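PDB 5DU9: CDA peptide synthetase I from Streptomyces coelicolor, which is a peptide synthetase, a large multidomain protein of the nonribosomal family, represented here by its condensation domain of the CoA-acyltransferase-like fold. Local coordinates for residues H46-V57 with Y98-I106; P114-D125 with F143-Y153. The protein carries 1 engineered substitution. All coordinates share one frame; numbering follows the deposited sequence.

Interaction 1 (H46-V57 with Y98-I106); sequences HAVLSRALRLTV and YTPVLLRHI
H46 NE2 donates a hydrogen bond to L103 O at 2.8 Å, nearly straight at 165°. The carbonyl oxygen lies in the plane of the imidazole, while the nitrogen sits above the plane of the carbonyl. H46 CG is anti to the backbone N (chi1 170°), which swings the ring toward residues 103-105. H105 CB covers one face of that ring, 3.4 Å from its centroid and almost on the normal. The two imidazoles form an offset stack with planes 26° apart. H105 NE2 is hydrogen-bonded to T144 OG1 on the neighbouring strand 138-146.

Helix 46-57 runs roughly antiparallel to strand 103-106 and packs on edge strand 103-107 of the six-stranded mixed sheet, within the condensation domain.

The apolar row follows both segments. L103 CD2 meets L49 CG at 3.7 Å, and L53 CD2 rests against L103 CB. L53 CG touches V101 CG1, also at 3.7 Å. V57 and V101 meet tip to tip, CG1 to CG2.

Water bridges line one flank. One water bonds S50 OG at 2.7 Å and accepts from L103 N at 2.9 Å. Another donates to T99 O and accepts weakly from R54 NH1.

Interaction 2 (P114-D125 with F143-Y153); sequences PEGEAQRWMDRD and FTLGGGRHLYY
Y153 OH donates a hydrogen bond to D125 OD2 at 2.7 Å. It meets the carboxylate on its anti side, 25° out of plane. The carboxylate and ring planes stand 82° apart, with OD2 at the edge of the ring. R33 forms a salt bridge with the same OD2, and S139 binds OD1, so both oxygens are held. D125 may therefore stay ionised.

At the other end of the helix one water joins three groups. It donates to E115 OE2 and to L145 O, each at 2.6 Å, and accepts from R149 NH2 at 2.9 Å. E115 and R149 themselves remain beyond salt-bridge distance.

Inward from these polar ends the packing is mostly aromatic. M122 runs alongside Y153. Its CG lies over the ring face, 3.8 Å from the centroid, and its SD approaches obliquely, 3.4 Å from Y153 CD1, as a Met-aromatic contact. With CG anti to the backbone N (chi1 -163°), the W121 indole is directed to F143 and turns the face of its five-membered ring to the edge of that phenyl, an offset edge-to-face pair. A118 CB sits over the F143 ring, 4.0 Å from its centroid. P114 CB closes the row on L145 CD2.

Strands 138-146 and 149-157 form a hairpin with a type I' turn from G146 to R149. Helix 114-126 covers it as the helix of the beta-alpha-beta unit 103-107, 114-126, 138-146.

From the N terminus, helix 46-57 comes first. Interaction 1 closes the 40-residue excursion from that helix to 98-106, which contains strands 65-69 and 75-79. The chain then passes from strand 103-107 into helix 114-126. Interaction 2 closes a shorter loop of 17 residues from that helix to the hairpin 143-153. The two contacts follow in series and neither nests in nor crosses the other. Their centres are about 17 Å apart. They meet in the six-stranded sheet, where strands 103-107 and 138-146 are parallel neighbours: I106 O pairs with T144 N at 3.0 Å. Interaction 1 holds helix 46-57 on one face of the sheet and interaction 2 holds helix 114-126 on the opposite face.

Interaction 1 (H46-V57 with Y98-I106)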
loop_
_atom_site.group_PDB
_atom_site.type_symbol
_atom_site.label_atom_id
_atom_site.label_comp_id
_atom_site.label_asym_id
_atom_site.label_seq_id
_atom_site.Cartn_x
_atom_site.Cartn_y
_atom_site.Cartn_z
ATOM N N HIS A 46 -19.027 11.048 -17.085
ATOM C CA HIS A 46 -19.203 9.707 -16.529
ATOM C C HIS A 46 -19.437 8.657 -17.610
ATOM O O HIS A 46 -18.943 7.533 -17.509
ATOM C CB HIS A 46 -20.367 9.674 -15.542
ATOM C CG HIS A 46 -20.743 8.289 -15.114
ATOM N ND1 HIS A 46 -21.949 7.711 -15.446
ATOM C CD2 HIS A 46 -20.062 7.361 -14.405
ATOM C CE1 HIS A 46 -22.000 6.489 -14.946
ATOM N NE2 HIS A 46 -20.868 6.252 -14.307
ATOM N N ALA A 47 -20.201 9.019 -18.634
ATOM C CA ALA A 47 -20.478 8.100 -19.729
ATOM C C ALA A 47 -19.182 7.685 -20.419
ATOM O O ALA A 47 -18.975 6.510 -20.719
ATOM C CB ALA A 47 -21.428 8.732 -20.727
ATOM N N VAL A 48 -18.310 8.657 -20.660
ATOM C CA VAL A 48 -17.035 8.393 -21.320
ATOM C C VAL A 48 -16.094 7.626 -20.394
ATOM O O VAL A 48 -15.445 6.672 -20.820
ATOM C CB VAL A 48 -16.357 9.701 -21.778
ATOM C CG1 VAL A 48 -15.024 9.414 -22.459
ATOM C CG2 VAL A 48 -17.271 10.465 -22.724
ATOM N N LEU A 49 -16.020 8.042 -19.133
ATOM C CA LEU A 49 -15.162 7.365 -18.163
ATOM C C LEU A 49 -15.627 5.927 -17.961
ATOM O O LEU A 49 -14.819 5.031 -17.725
ATOM C CB LEU A 49 -15.152 8.114 -16.826
ATOM C CG LEU A 49 -14.121 7.662 -15.787
ATOM C CD1 LEU A 49 -12.697 7.811 -16.310
ATOM C CD2 LEU A 49 -14.289 8.445 -14.491
ATOM N N SER A 50 -16.934 5.708 -18.060
ATOM C CA SER A 50 -17.486 4.364 -17.944
ATOM C C SER A 50 -16.982 3.487 -19.092
ATOM O O SER A 50 -16.615 2.329 -18.890
ATOM C CB SER A 50 -19.016 4.415 -17.930
ATOM O OG SER A 50 -19.569 3.112 -17.874
ATOM N N ARG A 51 -16.954 4.050 -20.295
ATOM C CA ARG A 51 -16.406 3.349 -21.451
ATOM C C ARG A 51 -14.912 3.105 -21.257
ATOM O O ARG A 51 -14.402 2.025 -21.564
ATOM C CB ARG A 51 -16.651 4.145 -22.735
ATOM N N ALA A 52 -14.220 4.113 -20.733
ATOM C CA ALA A 52 -12.784 4.018 -20.489
ATOM C C ALA A 52 -12.464 2.935 -19.462
ATOM O O ALA A 52 -11.457 2.233 -19.584
ATOM C CB ALA A 52 -12.237 5.356 -20.023
ATOM N N LEU A 53 -13.314 2.803 -18.449
ATOM C CA LEU A 53 -13.111 1.770 -17.439
ATOM C C LEU A 53 -13.210 0.391 -18.074
ATOM O O LEU A 53 -12.416 -0.498 -17.776
ATOM C CB LEU A 53 -14.130 1.893 -16.301
ATOM C CG LEU A 53 -13.993 0.822 -15.207
ATOM C CD1 LEU A 53 -12.614 0.867 -14.560
ATOM C CD2 LEU A 53 -15.073 0.957 -14.147
ATOM N N ARG A 54 -14.185 0.221 -18.959
ATOM C CA ARG A 54 -14.400 -1.068 -19.602
ATOM C C ARG A 54 -13.176 -1.469 -20.416
ATOM O O ARG A 54 -12.720 -2.609 -20.333
ATOM C CB ARG A 54 -15.647 -1.029 -20.487
ATOM C CG ARG A 54 -16.091 -2.406 -20.954
ATOM C CD ARG A 54 -17.499 -2.391 -21.522
ATOM N NE ARG A 54 -17.889 -3.707 -22.026
ATOM C CZ ARG A 54 -18.429 -4.673 -21.286
ATOM N NH1 ARG A 54 -18.659 -4.489 -19.992
ATOM N NH2 ARG A 54 -18.743 -5.833 -21.846
ATOM N N LEU A 55 -12.639 -0.525 -21.184
ATOM C CA LEU A 55 -11.446 -0.778 -21.987
ATOM C C LEU A 55 -10.243 -1.061 -21.098
ATOM O O LEU A 55 -9.416 -1.918 -21.406
ATOM C CB LEU A 55 -11.146 0.413 -22.896
ATOM C CG LEU A 55 -12.157 0.706 -24.005
ATOM C CD1 LEU A 55 -11.839 2.040 -24.664
ATOM C CD2 LEU A 55 -12.164 -0.408 -25.036
ATOM N N THR A 56 -10.149 -0.331 -19.993
ATOM C CA THR A 56 -9.022 -0.471 -19.085
ATOM C C THR A 56 -9.042 -1.837 -18.417
ATOM O O THR A 56 -8.028 -2.534 -18.380
ATOM C CB THR A 56 -9.028 0.630 -18.010
ATOM O OG1 THR A 56 -8.861 1.909 -18.638
ATOM C CG2 THR A 56 -7.903 0.419 -17.008
ATOM N N VAL A 57 -10.198 -2.217 -17.880
ATOM C CA VAL A 57 -10.332 -3.510 -17.225
ATOM C C VAL A 57 -10.030 -4.629 -18.221
ATOM O O VAL A 57 -9.271 -5.546 -17.918
ATOM C CB VAL A 57 -11.743 -3.693 -16.617
ATOM C CG1 VAL A 57 -11.960 -5.129 -16.149
ATOM C CG2 VAL A 57 -11.936 -2.736 -15.452
ATOM N N TYR A 98 -18.182 -13.940 -17.574
ATOM C CA TYR A 98 -17.536 -12.711 -18.015
ATOM C C TYR A 98 -17.249 -11.841 -16.801
ATOM O O TYR A 98 -18.051 -11.785 -15.871
ATOM C CB TYR A 98 -18.416 -11.933 -19.000
ATOM C CG TYR A 98 -18.535 -12.529 -20.385
ATOM C CD1 TYR A 98 -17.418 -12.685 -21.197
ATOM C CD2 TYR A 98 -19.771 -12.896 -20.897
ATOM C CE1 TYR A 98 -17.528 -13.217 -22.472
ATOM C CE2 TYR A 98 -19.891 -13.427 -22.168
ATOM C CZ TYR A 98 -18.767 -13.583 -22.952
ATOM O OH TYR A 98 -18.882 -14.111 -24.218
ATOM N N THR A 99 -16.108 -11.164 -16.803
ATOM C CA THR A 99 -15.848 -10.159 -15.785
ATOM C C THR A 99 -16.836 -9.015 -15.978
ATOM O O THR A 99 -16.886 -8.419 -17.055
ATOM C CB THR A 99 -14.410 -9.620 -15.856
ATOM O OG1 THR A 99 -13.498 -10.652 -15.473
ATOM C CG2 THR A 99 -14.225 -8.421 -14.920
ATOM N N PRO A 100 -17.634 -8.706 -14.944
ATOM C CA PRO A 100 -18.505 -7.536 -15.060
ATOM C C PRO A 100 -17.722 -6.244 -14.872
ATOM O O PRO A 100 -16.729 -6.229 -14.144
ATOM C CB PRO A 100 -19.517 -7.738 -13.932
ATOM C CG PRO A 100 -18.773 -8.509 -12.906
ATOM C CD PRO A 100 -17.814 -9.397 -13.655
ATOM N N VAL A 101 -18.158 -5.180 -15.535
ATOM C CA VAL A 101 -17.541 -3.875 -15.362
ATOM C C VAL A 101 -18.615 -2.833 -15.107
ATOM O O VAL A 101 -19.551 -2.675 -15.894
ATOM C CB VAL A 101 -16.709 -3.461 -16.583
ATOM C CG1 VAL A 101 -15.947 -2.178 -16.276
ATOM C CG2 VAL A 101 -15.743 -4.578 -16.972
ATOM N N LEU A 102 -18.462 -2.125 -13.995
ATOM C CA LEU A 102 -19.424 -1.121 -13.577
ATOM C C LEU A 102 -18.715 0.073 -12.962
ATOM O O LEU A 102 -17.945 -0.074 -12.010
ATOM C CB LEU A 102 -20.413 -1.716 -12.573
ATOM C CG LEU A 102 -21.392 -0.739 -11.917
ATOM C CD1 LEU A 102 -22.376 -0.197 -12.943
ATOM C CD2 LEU A 102 -22.120 -1.412 -10.763
ATOM N N LEU A 103 -18.973 1.250 -13.520
ATOM C CA LEU A 103 -18.562 2.498 -12.896
ATOM C C LEU A 103 -19.798 3.207 -12.366
ATOM O O LEU A 103 -20.621 3.712 -13.136
ATOM C CB LEU A 103 -17.813 3.398 -13.879
ATOM C CG LEU A 103 -17.417 4.765 -13.307
ATOM C CD1 LEU A 103 -16.443 4.610 -12.153
ATOM C CD2 LEU A 103 -16.829 5.646 -14.394
ATOM N N ARG A 104 -19.938 3.229 -11.048
ATOM C CA ARG A 104 -21.053 3.927 -10.433
ATOM C C ARG A 104 -20.837 5.429 -10.544
ATOM O O ARG A 104 -19.703 5.905 -10.488
ATOM C CB ARG A 104 -21.209 3.530 -8.966
ATOM C CG ARG A 104 -21.478 2.056 -8.724
ATOM C CD ARG A 104 -21.744 1.808 -7.248
ATOM N NE ARG A 104 -21.839 0.386 -6.920
ATOM C CZ ARG A 104 -22.965 -0.322 -6.929
ATOM N NH1 ARG A 104 -24.117 0.244 -7.261
ATOM N NH2 ARG A 104 -22.939 -1.608 -6.608
ATOM N N HIS A 105 -21.928 6.165 -10.717
ATOM C CA HIS A 105 -21.900 7.616 -10.585
ATOM C C HIS A 105 -22.780 8.037 -9.426
ATOM O O HIS A 105 -23.998 7.860 -9.461
ATOM C CB HIS A 105 -22.368 8.317 -11.855
ATOM C CG HIS A 105 -22.276 9.809 -11.771
ATOM N ND1 HIS A 105 -23.116 10.653 -12.464
ATOM C CD2 HIS A 105 -21.440 10.607 -11.063
ATOM C CE1 HIS A 105 -22.801 11.907 -12.190
ATOM N NE2 HIS A 105 -21.788 11.906 -11.343
ATOM N N ILE A 106 -22.146 8.591 -8.402
ATOM C CA ILE A 106 -22.847 9.065 -7.222
ATOM C C ILE A 106 -22.719 10.579 -7.153
ATOM O O ILE A 106 -21.650 11.109 -6.853
ATOM C CB ILE A 106 -22.292 8.411 -5.949
ATOM C CG1 ILE A 106 -22.472 6.892 -6.042
ATOM C CG2 ILE A 106 -22.994 8.964 -4.712
ATOM C CD1 ILE A 106 -21.847 6.114 -4.917
HETATM O O HOH W 1 -20.343 1.237 -16.038
HETATM O O HOH W 2 -18.119 0.215 -17.199
HETATM O O HOH W 3 -18.498 -7.661 -18.883
#

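Interaction 2 (P114-D125 with F143-Y153)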
loop_
_atom_site.group_PDB
_atom_site.type_symbol
_atom_site.label_atom_id
_atom_site.label_comp_id
_atom_site.label_asym_id
_atom_site.label_seq_id
_atom_site.Cartn_x
_atom_site.Cartn_y
_atom_site.Cartn_z
ATOM N N PRO A 114 -20.416 16.641 1.011
ATOM C CA PRO A 114 -20.116 15.684 -0.059
ATOM C C PRO A 114 -18.917 14.793 0.257
ATOM O O PRO A 114 -18.954 13.593 -0.009
ATOM C CB PRO A 114 -19.820 16.583 -1.262
ATOM C CG PRO A 114 -20.525 17.859 -0.969
ATOM C CD PRO A 114 -20.445 18.028 0.516
ATOM N N GLU A 115 -17.871 15.378 0.830
ATOM C CA GLU A 115 -16.653 14.631 1.123
ATOM C C GLU A 115 -16.913 13.557 2.176
ATOM O O GLU A 115 -16.469 12.417 2.034
ATOM C CB GLU A 115 -15.542 15.574 1.589
ATOM C CG GLU A 115 -15.008 16.501 0.499
ATOM C CD GLU A 115 -15.974 17.618 0.126
ATOM O OE1 GLU A 115 -16.871 17.940 0.935
ATOM O OE2 GLU A 115 -15.834 18.177 -0.982
ATOM N N GLY A 116 -17.637 13.919 3.229
ATOM C CA GLY A 116 -17.959 12.980 4.288
ATOM C C GLY A 116 -18.841 11.840 3.809
ATOM O O GLY A 116 -18.637 10.683 4.180
ATOM N N GLU A 117 -19.827 12.162 2.981
ATOM C CA GLU A 117 -20.717 11.140 2.437
ATOM C C GLU A 117 -19.964 10.171 1.536
ATOM O O GLU A 117 -20.250 8.972 1.524
ATOM C CB GLU A 117 -21.864 11.784 1.657
ATOM C CG GLU A 117 -22.983 12.292 2.531
ATOM C CD GLU A 117 -23.631 11.189 3.344
ATOM O OE1 GLU A 117 -24.150 10.229 2.736
ATOM O OE2 GLU A 117 -23.609 11.275 4.590
ATOM N N ALA A 118 -19.010 10.695 0.774
ATOM C CA ALA A 118 -18.196 9.863 -0.096
ATOM C C ALA A 118 -17.359 8.890 0.727
ATOM O O ALA A 118 -17.246 7.714 0.385
ATOM C CB ALA A 118 -17.304 10.726 -0.970
ATOM N N GLN A 119 -16.781 9.383 1.820
ATOM C CA GLN A 119 -15.963 8.548 2.691
ATOM C C GLN A 119 -16.807 7.436 3.297
ATOM O O GLN A 119 -16.379 6.285 3.364
ATOM C CB GLN A 119 -15.317 9.385 3.801
ATOM C CG GLN A 119 -14.417 8.584 4.748
ATOM C CD GLN A 119 -13.153 8.071 4.071
ATOM O OE1 GLN A 119 -12.402 8.839 3.470
ATOM N NE2 GLN A 119 -12.915 6.769 4.169
ATOM N N ARG A 120 -18.010 7.791 3.735
ATOM C CA ARG A 120 -18.934 6.825 4.312
ATOM C C ARG A 120 -19.286 5.746 3.289
ATOM O O ARG A 120 -19.379 4.567 3.629
ATOM C CB ARG A 120 -20.199 7.526 4.810
ATOM C CG ARG A 120 -21.212 6.588 5.441
ATOM C CD ARG A 120 -22.364 7.347 6.076
ATOM N NE ARG A 120 -23.437 6.446 6.486
ATOM C CZ ARG A 120 -24.276 5.853 5.642
ATOM N NH1 ARG A 120 -24.169 6.061 4.336
ATOM N NH2 ARG A 120 -25.223 5.048 6.104
ATOM N N TRP A 121 -19.470 6.152 2.037
ATOM C CA TRP A 121 -19.792 5.207 0.970
ATOM C C TRP A 121 -18.642 4.235 0.739
ATOM O O TRP A 121 -18.852 3.027 0.596
ATOM C CB TRP A 121 -20.114 5.948 -0.332
ATOM C CG TRP A 121 -20.823 5.091 -1.340
ATOM C CD1 TRP A 121 -22.163 5.064 -1.590
ATOM C CD2 TRP A 121 -20.230 4.133 -2.225
ATOM N NE1 TRP A 121 -22.443 4.150 -2.577
ATOM C CE2 TRP A 121 -21.274 3.563 -2.979
ATOM C CE3 TRP A 121 -18.920 3.700 -2.449
ATOM C CZ2 TRP A 121 -21.046 2.587 -3.947
ATOM C CZ3 TRP A 121 -18.700 2.728 -3.406
ATOM C CH2 TRP A 121 -19.758 2.184 -4.142
ATOM N N MET A 122 -17.425 4.769 0.699
ATOM C CA MET A 122 -16.243 3.950 0.466
ATOM C C MET A 122 -16.010 2.984 1.627
ATOM O O MET A 122 -15.640 1.830 1.416
ATOM C CB MET A 122 -15.014 4.837 0.252
ATOM C CG MET A 122 -15.063 5.644 -1.039
ATOM S SD MET A 122 -13.565 6.597 -1.364
ATOM C CE MET A 122 -13.686 7.880 -0.125
ATOM N N ASP A 123 -16.234 3.453 2.849
ATOM C CA ASP A 123 -16.070 2.608 4.028
ATOM C C ASP A 123 -17.047 1.435 4.009
ATOM O O ASP A 123 -16.691 0.311 4.357
ATOM C CB ASP A 123 -16.269 3.423 5.307
ATOM C CG ASP A 123 -15.142 4.401 5.562
ATOM O OD1 ASP A 123 -14.041 4.203 5.009
ATOM O OD2 ASP A 123 -15.357 5.363 6.327
ATOM N N ARG A 124 -18.280 1.700 3.600
ATOM C CA ARG A 124 -19.289 0.655 3.532
ATOM C C ARG A 124 -18.988 -0.317 2.389
ATOM O O ARG A 124 -19.241 -1.514 2.500
ATOM C CB ARG A 124 -20.676 1.275 3.375
ATOM C CG ARG A 124 -21.119 2.038 4.614
ATOM C CD ARG A 124 -22.371 2.861 4.372
ATOM N NE ARG A 124 -23.558 2.026 4.220
ATOM C CZ ARG A 124 -24.301 1.581 5.231
ATOM N NH1 ARG A 124 -23.986 1.881 6.486
ATOM N NH2 ARG A 124 -25.365 0.828 4.988
ATOM N N ASP A 125 -18.433 0.191 1.297
ATOM C CA ASP A 125 -18.044 -0.681 0.196
ATOM C C ASP A 125 -16.903 -1.595 0.627
ATOM O O ASP A 125 -16.922 -2.797 0.357
ATOM C CB ASP A 125 -17.628 0.132 -1.030
ATOM C CG ASP A 125 -17.285 -0.749 -2.217
ATOM O OD1 ASP A 125 -18.211 -1.113 -2.972
ATOM O OD2 ASP A 125 -16.096 -1.095 -2.379
ATOM N N PHE A 143 -17.565 9.899 -7.789
ATOM C CA PHE A 143 -18.376 10.836 -7.024
ATOM C C PHE A 143 -18.286 12.230 -7.628
ATOM O O PHE A 143 -17.200 12.680 -7.989
ATOM C CB PHE A 143 -17.927 10.885 -5.564
ATOM C CG PHE A 143 -18.076 9.585 -4.833
ATOM C CD1 PHE A 143 -19.245 9.291 -4.149
ATOM C CD2 PHE A 143 -17.045 8.660 -4.817
ATOM C CE1 PHE A 143 -19.382 8.098 -3.470
ATOM C CE2 PHE A 143 -17.180 7.466 -4.137
ATOM C CZ PHE A 143 -18.349 7.187 -3.461
ATOM N N THR A 144 -19.429 12.899 -7.745
ATOM C CA THR A 144 -19.464 14.330 -8.027
ATOM C C THR A 144 -19.633 15.050 -6.694
ATOM O O THR A 144 -20.560 14.749 -5.941
ATOM C CB THR A 144 -20.605 14.703 -8.991
ATOM O OG1 THR A 144 -20.458 13.979 -10.218
ATOM C CG2 THR A 144 -20.598 16.201 -9.284
ATOM N N LEU A 145 -18.741 15.994 -6.400
ATOM C CA LEU A 145 -18.703 16.624 -5.078
ATOM C C LEU A 145 -19.169 18.075 -5.041
ATOM O O LEU A 145 -19.232 18.678 -3.968
ATOM C CB LEU A 145 -17.284 16.563 -4.521
ATOM C CG LEU A 145 -16.673 15.173 -4.365
ATOM C CD1 LEU A 145 -15.295 15.292 -3.734
ATOM C CD2 LEU A 145 -17.568 14.261 -3.540
ATOM N N GLY A 146 -19.483 18.642 -6.197
ATOM C CA GLY A 146 -19.829 20.053 -6.254
ATOM C C GLY A 146 -18.585 20.898 -6.453
ATOM O O GLY A 146 -17.476 20.472 -6.124
ATOM N N GLY A 147 -18.765 22.099 -6.990
ATOM C CA GLY A 147 -17.638 22.921 -7.391
ATOM C C GLY A 147 -16.920 22.306 -8.578
ATOM O O GLY A 147 -15.816 22.719 -8.929
ATOM N N GLY A 148 -17.554 21.312 -9.197
ATOM C CA GLY A 148 -16.973 20.615 -10.328
ATOM C C GLY A 148 -15.985 19.538 -9.917
ATOM O O GLY A 148 -15.484 18.799 -10.762
ATOM N N ARG A 149 -15.705 19.443 -8.619
ATOM C CA ARG A 149 -14.726 18.480 -8.122
ATOM C C ARG A 149 -15.286 17.065 -8.162
ATOM O O ARG A 149 -16.495 16.859 -8.019
ATOM C CB ARG A 149 -14.296 18.829 -6.697
ATOM C CG ARG A 149 -13.536 20.139 -6.582
ATOM C CD ARG A 149 -13.109 20.411 -5.147
ATOM N NE ARG A 149 -14.251 20.591 -4.252
ATOM C CZ ARG A 149 -14.896 21.739 -4.071
ATOM N NH1 ARG A 149 -14.527 22.831 -4.729
ATOM N NH2 ARG A 149 -15.920 21.796 -3.233
ATOM N N HIS A 150 -14.397 16.096 -8.356
ATOM C CA HIS A 150 -14.784 14.694 -8.389
ATOM C C HIS A 150 -13.894 13.842 -7.501
ATOM O O HIS A 150 -12.827 14.273 -7.058
ATOM C CB HIS A 150 -14.741 14.156 -9.821
ATOM C CG HIS A 150 -15.924 14.552 -10.649
ATOM N ND1 HIS A 150 -16.104 15.831 -11.130
ATOM C CD2 HIS A 150 -16.990 13.836 -11.075
ATOM C CE1 HIS A 150 -17.229 15.885 -11.817
ATOM N NE2 HIS A 150 -17.786 14.688 -11.804
ATOM N N LEU A 151 -14.355 12.625 -7.244
ATOM C CA LEU A 151 -13.570 11.639 -6.522
ATOM C C LEU A 151 -13.777 10.294 -7.194
ATOM O O LEU A 151 -14.915 9.859 -7.368
ATOM C CB LEU A 151 -13.980 11.588 -5.046
ATOM C CG LEU A 151 -13.111 10.758 -4.099
ATOM C CD1 LEU A 151 -13.187 11.323 -2.691
ATOM C CD2 LEU A 151 -13.536 9.295 -4.097
ATOM N N TYR A 152 -12.681 9.654 -7.593
ATOM C CA TYR A 152 -12.744 8.313 -8.164
ATOM C C TYR A 152 -12.277 7.309 -7.129
ATOM O O TYR A 152 -11.128 7.361 -6.699
ATOM C CB TYR A 152 -11.881 8.195 -9.424
ATOM C CG TYR A 152 -12.097 6.890 -10.160
ATOM C CD1 TYR A 152 -11.574 5.694 -9.677
ATOM C CD2 TYR A 152 -12.843 6.849 -11.330
ATOM C CE1 TYR A 152 -11.785 4.500 -10.341
ATOM C CE2 TYR A 152 -13.053 5.663 -12.002
ATOM C CZ TYR A 152 -12.522 4.492 -11.502
ATOM O OH TYR A 152 -12.738 3.308 -12.168
ATOM N N TYR A 153 -13.166 6.395 -6.747
ATOM C CA TYR A 153 -12.848 5.352 -5.776
ATOM C C TYR A 153 -12.526 4.034 -6.455
ATOM O O TYR A 153 -13.299 3.534 -7.268
ATOM C CB TYR A 153 -14.015 5.157 -4.806
ATOM C CG TYR A 153 -13.962 3.877 -3.988
ATOM C CD1 TYR A 153 -13.015 3.700 -2.986
ATOM C CD2 TYR A 153 -14.882 2.860 -4.201
ATOM C CE1 TYR A 153 -12.978 2.539 -2.231
ATOM C CE2 TYR A 153 -14.853 1.695 -3.450
ATOM C CZ TYR A 153 -13.904 1.544 -2.464
ATOM O OH TYR A 153 -13.886 0.383 -1.717
HETATM O O HOH W 4 -17.586 19.660 -2.278
#